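Local coordinates for protein iron superoxide dismutase (Trypanosoma cruzi, PDB 2GPC) that probably protects the parasite from oxidative damage by converting superoxide into oxygen and hydrogen peroxide at an active-site iron ion, at residues A[7-11]-A[12-16]; A[23-26]-A[27-31]. All blocks are in the same frame, centred on the assembly; numbering follows the deposited sequence.

How the contacts relate
Contact 1 (7-11 with 12-16) is the turn-rich loop ahead of helix 21-44, and contact 2 (23-26 with 27-31) is a helical segment near the start of that helix; their centres are 12 Å apart. The loop folds back on the helix. Y11 OH and D29 OD1 are 2.5 Å apart, a probable hydrogen bond, while L7 packs on V24 and Y28, its CD2 lying 3.5 Å from Y28 CD1. Contact 2 supplies an iron ligand, H27. Contact 1 stays outside the coordination shell, with the nearest W9 side-chain atom about 11 Å from the metal. Both belong to the alpha-hairpin domain of the iron/manganese superoxide dismutase family.

Contact 1: A[7-11]-A[12-16]; sequences LPWGY and DGLAA
W9 lays the six-membered ring of its indole over the isobutyl group of L14. L14 CG sits 3.8 Å from the centroid of that ring and only 7° off its normal, a CH-pi contact, and L14 CD1 reaches the far end of the ring at 3.5 Å from W9 CH2. On the opposite face P8 CD covers the indole toward its rim. L14 turns CG anti to its carbonyl carbon (chi1 -58°), which brings the branch onto the ring. W9 NE1 is hydrogen-bonded to W79 O, at the end of helix 63-80, and weakly to M82 O.

Beneath this pair the backbone makes two type I beta turns, G10 to G13 and D12 to A15. The first is closed by the hydrogen bond G13 N to G10 O, 3.1 Å. G13 CA also comes within 3.2 Å of W9 O, a CA-H...O contact. Water 1 bridges the chain, donating to Y11 O at 2.6 Å and accepting from L14 N at 3.0 Å. The Y11 ring lies against helix 21-44, its hydroxyl at D29. Two overlapping type I turns closed over by the W9-L14 CH-pi contact form the lead-in to the first long helix of this superoxide dismutase's alpha-hairpin domain.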
loop_
_atom_site.group_PDB
_atom_site.type_symbol
_atom_site.label_atom_id
_atom_site.label_comp_id
_atom_site.label_asym_id
_atom_site.label_seq_id
_atom_site.Cartn_x
_atom_site.Cartn_y
_atom_site.Cartn_z
ATOM N N LEU A 7 -15.649 14.793 9.424
ATOM C CA LEU A 7 -14.556 15.621 8.921
ATOM C C LEU A 7 -14.648 16.992 9.596
ATOM O O LEU A 7 -15.741 17.556 9.678
ATOM C CB LEU A 7 -14.643 15.761 7.399
ATOM C CG LEU A 7 -14.359 14.512 6.552
ATOM C CD1 LEU A 7 -14.710 14.778 5.088
ATOM C CD2 LEU A 7 -12.907 14.047 6.665
ATOM N N PRO A 8 -13.533 17.534 10.102
ATOM C CA PRO A 8 -13.592 18.841 10.762
ATOM C C PRO A 8 -14.023 19.969 9.817
ATOM O O PRO A 8 -14.619 20.934 10.284
ATOM C CB PRO A 8 -12.152 19.058 11.256
ATOM C CG PRO A 8 -11.544 17.694 11.295
ATOM C CD PRO A 8 -12.161 16.989 10.106
ATOM N N TRP A 9 -13.770 19.818 8.517
ATOM C CA TRP A 9 -13.942 20.903 7.545
ATOM C C TRP A 9 -14.854 20.517 6.357
ATOM O O TRP A 9 -14.940 21.242 5.369
ATOM C CB TRP A 9 -12.554 21.406 7.067
ATOM C CG TRP A 9 -11.485 20.374 7.215
ATOM C CD1 TRP A 9 -10.499 20.338 8.162
ATOM C CD2 TRP A 9 -11.311 19.194 6.414
ATOM N NE1 TRP A 9 -9.733 19.211 8.001
ATOM C CE2 TRP A 9 -10.203 18.495 6.930
ATOM C CE3 TRP A 9 -11.977 18.664 5.306
ATOM C CZ2 TRP A 9 -9.745 17.297 6.379
ATOM C CZ3 TRP A 9 -11.522 17.470 4.751
ATOM C CH2 TRP A 9 -10.413 16.804 5.286
ATOM N N GLY A 10 -15.546 19.384 6.469
ATOM C CA GLY A 10 -16.502 18.955 5.463
ATOM C C GLY A 10 -15.847 18.313 4.257
ATOM O O GLY A 10 -14.660 18.516 4.004
ATOM N N TYR A 11 -16.629 17.560 3.492
ATOM C CA TYR A 11 -16.112 16.803 2.350
ATOM C C TYR A 11 -15.348 17.659 1.319
ATOM O O TYR A 11 -14.320 17.218 0.789
ATOM C CB TYR A 11 -17.253 16.031 1.660
ATOM C CG TYR A 11 -17.829 14.878 2.460
ATOM C CD1 TYR A 11 -18.998 15.024 3.194
ATOM C CD2 TYR A 11 -17.205 13.634 2.472
ATOM C CE1 TYR A 11 -19.535 13.957 3.915
ATOM C CE2 TYR A 11 -17.717 12.577 3.192
ATOM C CZ TYR A 11 -18.890 12.733 3.905
ATOM O OH TYR A 11 -19.408 11.674 4.620
ATOM N N ASP A 12 -15.825 18.869 1.031
ATOM C CA ASP A 12 -15.157 19.737 0.048
ATOM C C ASP A 12 -14.242 20.823 0.641
ATOM O O ASP A 12 -13.779 21.713 -0.073
ATOM C CB ASP A 12 -16.181 20.362 -0.914
ATOM C CG ASP A 12 -17.054 21.423 -0.259
ATOM O OD1 ASP A 12 -16.769 21.854 0.889
ATOM O OD2 ASP A 12 -18.071 21.876 -0.832
ATOM N N GLY A 13 -13.978 20.740 1.941
ATOM C CA GLY A 13 -13.245 21.774 2.649
ATOM C C GLY A 13 -11.815 22.042 2.193
ATOM O O GLY A 13 -11.324 23.158 2.379
ATOM N N LEU A 14 -11.148 21.015 1.660
ATOM C CA LEU A 14 -9.771 21.118 1.160
ATOM C C LEU A 14 -9.640 21.198 -0.370
ATOM O O LEU A 14 -8.523 21.263 -0.886
ATOM C CB LEU A 14 -8.936 19.930 1.681
ATOM C CG LEU A 14 -8.839 19.740 3.196
ATOM C CD1 LEU A 14 -7.893 18.574 3.527
ATOM C CD2 LEU A 14 -8.378 21.017 3.909
ATOM N N ALA A 15 -10.765 21.201 -1.083
ATOM C CA ALA A 15 -10.784 21.217 -2.554
ATOM C C ALA A 15 -9.980 22.371 -3.178
ATOM O O ALA A 15 -9.174 22.147 -4.091
ATOM C CB ALA A 15 -12.219 21.240 -3.066
ATOM N N ALA A 16 -10.199 23.585 -2.680
ATOM C CA ALA A 16 -9.501 24.779 -3.179
ATOM C C ALA A 16 -7.993 24.722 -2.913
ATOM O O ALA A 16 -7.227 25.439 -3.540
ATOM C CB ALA A 16 -10.095 26.053 -2.543
HETATM O O HOH W 1 -12.099 18.532 0.250
#

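Contact 2: A[23-26]-A[27-31]. With FE2 (Fe (II) ion), chain C.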
loop_
_atom_site.group_PDB
_atom_site.type_symbol
_atom_site.label_atom_id
_atom_site.label_comp_id
_atom_site.label_asym_id
_atom_site.label_seq_id
_atom_site.Cartn_x
_atom_site.Cartn_y
_atom_site.Cartn_z
ATOM N N GLN A 23 -11.851 12.853 -3.734
ATOM C CA GLN A 23 -10.736 12.185 -3.047
ATOM C C GLN A 23 -11.030 12.022 -1.560
ATOM O O GLN A 23 -10.783 10.966 -0.972
ATOM C CB GLN A 23 -9.438 12.983 -3.238
ATOM C CG GLN A 23 -8.229 12.491 -2.465
ATOM C CD GLN A 23 -7.728 11.148 -2.943
ATOM O OE1 GLN A 23 -6.927 11.079 -3.867
ATOM N NE2 GLN A 23 -8.201 10.074 -2.318
ATOM N N VAL A 24 -11.536 13.085 -0.953
ATOM C CA VAL A 24 -11.829 13.089 0.468
ATOM C C VAL A 24 -13.014 12.178 0.768
ATOM O O VAL A 24 -12.983 11.432 1.736
ATOM C CB VAL A 24 -12.092 14.522 0.982
ATOM C CG1 VAL A 24 -12.724 14.505 2.377
ATOM C CG2 VAL A 24 -10.793 15.319 0.981
ATOM N N THR A 25 -14.036 12.220 -0.079
ATOM C CA THR A 25 -15.252 11.419 0.118
ATOM C C THR A 25 -14.981 9.921 0.092
ATOM O O THR A 25 -15.446 9.191 0.963
ATOM C CB THR A 25 -16.322 11.782 -0.938
ATOM O OG1 THR A 25 -16.767 13.125 -0.709
ATOM C CG2 THR A 25 -17.578 10.943 -0.768
ATOM N N LEU A 26 -14.251 9.461 -0.916
ATOM C CA LEU A 26 -13.863 8.057 -0.986
ATOM C C LEU A 26 -13.032 7.684 0.231
ATOM O O LEU A 26 -13.276 6.667 0.875
ATOM C CB LEU A 26 -13.078 7.763 -2.269
ATOM C CG LEU A 26 -13.887 7.754 -3.565
ATOM C CD1 LEU A 26 -12.929 7.844 -4.725
ATOM C CD2 LEU A 26 -14.777 6.520 -3.692
ATOM N N HIS A 27 -12.048 8.515 0.552
ATOM C CA HIS A 27 -11.144 8.225 1.663
ATOM C C HIS A 27 -11.916 8.120 3.002
ATOM O O HIS A 27 -11.689 7.190 3.772
ATOM C CB HIS A 27 -10.013 9.268 1.693
ATOM C CG HIS A 27 -8.809 8.862 2.484
ATOM N ND1 HIS A 27 -7.748 9.715 2.686
ATOM C CD2 HIS A 27 -8.487 7.702 3.112
ATOM C CE1 HIS A 27 -6.823 9.103 3.409
ATOM N NE2 HIS A 27 -7.247 7.881 3.683
ATOM N N TYR A 28 -12.878 9.011 3.235
ATOM C CA TYR A 28 -13.633 9.029 4.489
ATOM C C TYR A 28 -14.772 8.008 4.500
ATOM O O TYR A 28 -14.884 7.207 5.426
ATOM C CB TYR A 28 -14.193 10.443 4.765
ATOM C CG TYR A 28 -14.888 10.578 6.101
ATOM C CD1 TYR A 28 -14.165 10.883 7.255
ATOM C CD2 TYR A 28 -16.263 10.385 6.220
ATOM C CE1 TYR A 28 -14.787 10.997 8.489
ATOM C CE2 TYR A 28 -16.906 10.502 7.460
ATOM C CZ TYR A 28 -16.158 10.805 8.593
ATOM O OH TYR A 28 -16.767 10.923 9.831
ATOM N N ASP A 29 -15.628 8.043 3.484
ATOM C CA ASP A 29 -16.827 7.193 3.456
ATOM C C ASP A 29 -16.505 5.720 3.197
ATOM O O ASP A 29 -17.165 4.841 3.756
ATOM C CB ASP A 29 -17.839 7.652 2.389
ATOM C CG ASP A 29 -18.611 8.913 2.778
ATOM O OD1 ASP A 29 -18.581 9.377 3.957
ATOM O OD2 ASP A 29 -19.305 9.497 1.929
ATOM N N LYS A 30 -15.538 5.444 2.325
ATOM C CA LYS A 30 -15.199 4.058 2.003
ATOM C C LYS A 30 -14.126 3.495 2.939
ATOM O O LYS A 30 -14.358 2.481 3.621
ATOM C CB LYS A 30 -14.776 3.907 0.540
ATOM C CG LYS A 30 -15.818 4.352 -0.497
ATOM C CD LYS A 30 -17.174 3.661 -0.303
ATOM C CE LYS A 30 -18.139 3.995 -1.433
ATOM N NZ LYS A 30 -19.471 3.369 -1.180
ATOM N N HIS A 31 -12.961 4.137 2.992
ATOM C CA HIS A 31 -11.857 3.603 3.784
ATOM C C HIS A 31 -12.076 3.805 5.278
ATOM O O HIS A 31 -12.118 2.836 6.016
ATOM C CB HIS A 31 -10.494 4.163 3.316
ATOM C CG HIS A 31 -10.139 3.753 1.924
ATOM N ND1 HIS A 31 -9.602 2.518 1.633
ATOM C CD2 HIS A 31 -10.293 4.386 0.738
ATOM C CE1 HIS A 31 -9.439 2.409 0.327
ATOM N NE2 HIS A 31 -9.851 3.527 -0.242
HETATM FE FE FE2 C . -6.090 6.245 4.445
HETATM O O HOH W 2 -4.551 4.792 5.260
#
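T25 and D29, one helical turn apart, lie side by side and point the same way, with T25 CG2 3.5 Å from D29 OD2. With OG1 at chi1 -67°, CG2 stands anti to the backbone N, and OG1 makes a hydrogen bond back to K21 O. D29 OD1 also lies in the plane of the Y28 ring, at its edge, and takes the hydroxyl of Y11. Round the helix L26 and K30 cross at an angle, L26 CD2 being 4.0 Å from K30 CG, where the lysine chain bends at chi2.

H27 is aimed at the metal. Its CG stands anti to the backbone N (chi1 -162°), carrying the imidazole off the helix until NE2 binds the iron at 2.1 Å. Water 2 is another ligand, 2.3 Å from the iron.

The backbone keeps i to i+4 hydrogen bonds, such as Y28 N to V24 O and D29 N to T25 O, both at 2.8 Å. The helix widens into a pi-type turn at 27-31, where L26 O accepts from K30 N at 3.0 Å and also, weakly, from H31 N at 3.3 Å. H31 stacks its ring on H164, and its NE2 is hydrogen-bonded to the hydroxyl of Y167 of the second subunit.

Helix 21-44 thus packs Q23 and L26 against V168 of helix 167-170, while at the iron H27 is joined by H75 from helix 63-80, D160 from strand 153-160 and H164 from the loop that follows that strand.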